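Local coordinates for protein esterase (Staphylococcus aureus subsp. aureus USA300_TCH1516, PDB 3D7R) that is a putative esterase of the alpha/beta hydrolase fold, and probably hydrolyses ester bonds, at residues 72-77 against 122-127. Sequence-based numbering, arbitrary orientation.
Sequences VKANLE and ITLSTL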
# COMPACT_ATOMS: atom_id res chain seq x y z
N VAL A 72 -18.02 -5.51 -10.20
CA VAL A 72 -16.89 -6.31 -9.73
C VAL A 72 -16.99 -7.70 -10.37
O VAL A 72 -17.99 -8.39 -10.21
CB VAL A 72 -16.86 -6.40 -8.17
CG1 VAL A 72 -15.78 -7.44 -7.66
CG2 VAL A 72 -16.65 -5.01 -7.56
N LYS A 73 -15.98 -8.07 -11.15
CA LYS A 73 -16.05 -9.29 -11.92
C LYS A 73 -15.74 -10.50 -11.06
O LYS A 73 -16.31 -11.57 -11.26
CB LYS A 73 -15.11 -9.24 -13.13
CG LYS A 73 -15.56 -8.32 -14.23
CD LYS A 73 -14.48 -8.29 -15.33
CE LYS A 73 -14.86 -7.37 -16.48
NZ LYS A 73 -13.65 -6.99 -17.29
N ALA A 74 -14.83 -10.34 -10.09
CA ALA A 74 -14.53 -11.43 -9.18
C ALA A 74 -15.72 -11.64 -8.27
O ALA A 74 -16.57 -10.75 -8.12
CB ALA A 74 -13.23 -11.14 -8.36
N ASN A 75 -15.83 -12.83 -7.68
CA ASN A 75 -16.79 -13.05 -6.60
C ASN A 75 -16.31 -12.37 -5.34
O ASN A 75 -15.10 -12.40 -5.02
CB ASN A 75 -17.01 -14.55 -6.38
CG ASN A 75 -17.49 -15.24 -7.63
OD1 ASN A 75 -16.77 -16.04 -8.22
ND2 ASN A 75 -18.71 -14.89 -8.07
N LEU A 76 -17.24 -11.74 -4.62
CA LEU A 76 -16.89 -10.91 -3.46
C LEU A 76 -17.45 -11.47 -2.15
O LEU A 76 -18.63 -11.81 -2.06
CB LEU A 76 -17.41 -9.48 -3.67
CG LEU A 76 -17.07 -8.36 -2.67
CD1 LEU A 76 -15.58 -8.04 -2.69
CD2 LEU A 76 -17.87 -7.12 -3.00
N GLU A 77 -16.59 -11.56 -1.14
CA GLU A 77 -17.01 -12.01 0.19
C GLU A 77 -16.94 -10.83 1.14
O GLU A 77 -15.90 -10.18 1.25
CB GLU A 77 -16.08 -13.12 0.70
CG GLU A 77 -16.20 -14.39 -0.10
CD GLU A 77 -15.23 -15.47 0.32
OE1 GLU A 77 -14.51 -15.30 1.32
OE2 GLU A 77 -15.19 -16.52 -0.35
N ILE A 122 -6.40 -7.57 -10.37
CA ILE A 122 -5.32 -8.41 -9.85
C ILE A 122 -5.83 -9.82 -9.54
O ILE A 122 -5.14 -10.83 -9.80
CB ILE A 122 -4.66 -7.78 -8.58
CG1 ILE A 122 -3.84 -6.53 -8.95
CG2 ILE A 122 -3.74 -8.80 -7.87
CD1 ILE A 122 -3.53 -5.64 -7.76
N THR A 123 -7.03 -9.89 -8.94
CA THR A 123 -7.66 -11.18 -8.66
C THR A 123 -7.78 -12.00 -9.95
O THR A 123 -7.38 -13.15 -10.00
CB THR A 123 -9.08 -11.00 -8.05
OG1 THR A 123 -9.00 -10.19 -6.87
CG2 THR A 123 -9.72 -12.38 -7.69
N LEU A 124 -8.35 -11.39 -10.99
CA LEU A 124 -8.58 -12.08 -12.24
C LEU A 124 -7.28 -12.45 -12.96
O LEU A 124 -7.23 -13.48 -13.64
CB LEU A 124 -9.49 -11.24 -13.16
CG LEU A 124 -11.00 -11.52 -13.04
CD1 LEU A 124 -11.56 -11.19 -11.67
CD2 LEU A 124 -11.75 -10.74 -14.12
N SER A 125 -6.23 -11.62 -12.80
CA SER A 125 -4.93 -11.93 -13.44
C SER A 125 -4.07 -12.95 -12.70
O SER A 125 -3.39 -13.77 -13.33
CB SER A 125 -4.11 -10.64 -13.65
OG SER A 125 -4.87 -9.72 -14.42
N THR A 126 -4.05 -12.88 -11.37
CA THR A 126 -3.19 -13.76 -10.58
C THR A 126 -3.88 -15.07 -10.19
O THR A 126 -3.21 -16.08 -9.95
CB THR A 126 -2.72 -13.07 -9.29
OG1 THR A 126 -3.86 -12.80 -8.47
CG2 THR A 126 -2.00 -11.73 -9.62
N LEU A 127 -5.21 -15.03 -10.11
CA LEU A 127 -5.99 -16.13 -9.53
C LEU A 127 -5.57 -16.48 -8.11
O LEU A 127 -5.68 -17.64 -7.70
CB LEU A 127 -5.97 -17.36 -10.45
CG LEU A 127 -6.51 -17.10 -11.86
CD1 LEU A 127 -6.46 -18.38 -12.68
CD2 LEU A 127 -7.93 -16.53 -11.78
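With chi1 at -92°, away from a staggered value, and chi2 at 63°, L124 spreads its two methyls over K73 and A74, while T123 directs CG2 at A74 by holding that methyl anti to its own backbone N. In this alpha/beta hydrolase fold the contact joins the end of helix 113-126 to the loop that leads into strand 75-81, an outermost strand of the sheet.

L124 is the centre of the contact, and A74 offers its methyl to two helix residues. The CB of A74 lies 3.7 Å from CD1 of L124 and 3.8 Å from CG2 of T123. A small side chain suits this buried place, where the CA atoms of A74 and L124 come within 6.7 Å of each other. CD1 of L124 also rests 3.7 Å from the backbone N of A74.

The other leucine branch serves K73. Here CD2 of L124 packs 3.8 Å from CB of K73, and the two side chains cross at about a right angle. The lysine chain is extended beyond CG, which lets its methylenes pass the leucine while the ammonium end leads away; a long aliphatic stem with a charged tip fits this exposed edge.

No hydrogen bond links 72-77 to 122-127, yet OD2 of D120, one turn before L124, accepts from N of K73 and OD1 from N of A74, fastening the loop to the same helix. T123 suits its buried position because its OG1 is satisfied by the carbonyl O of L119, while CG2 turns to A74; its side chain also touches F89 and V130.

In the last helical turn OG1 of T126, also hydrogen-bonded to Y128 N, lies 2.7 Å from the carbonyl O of I122, which T126 N and OG1 approach from opposite faces of its plane.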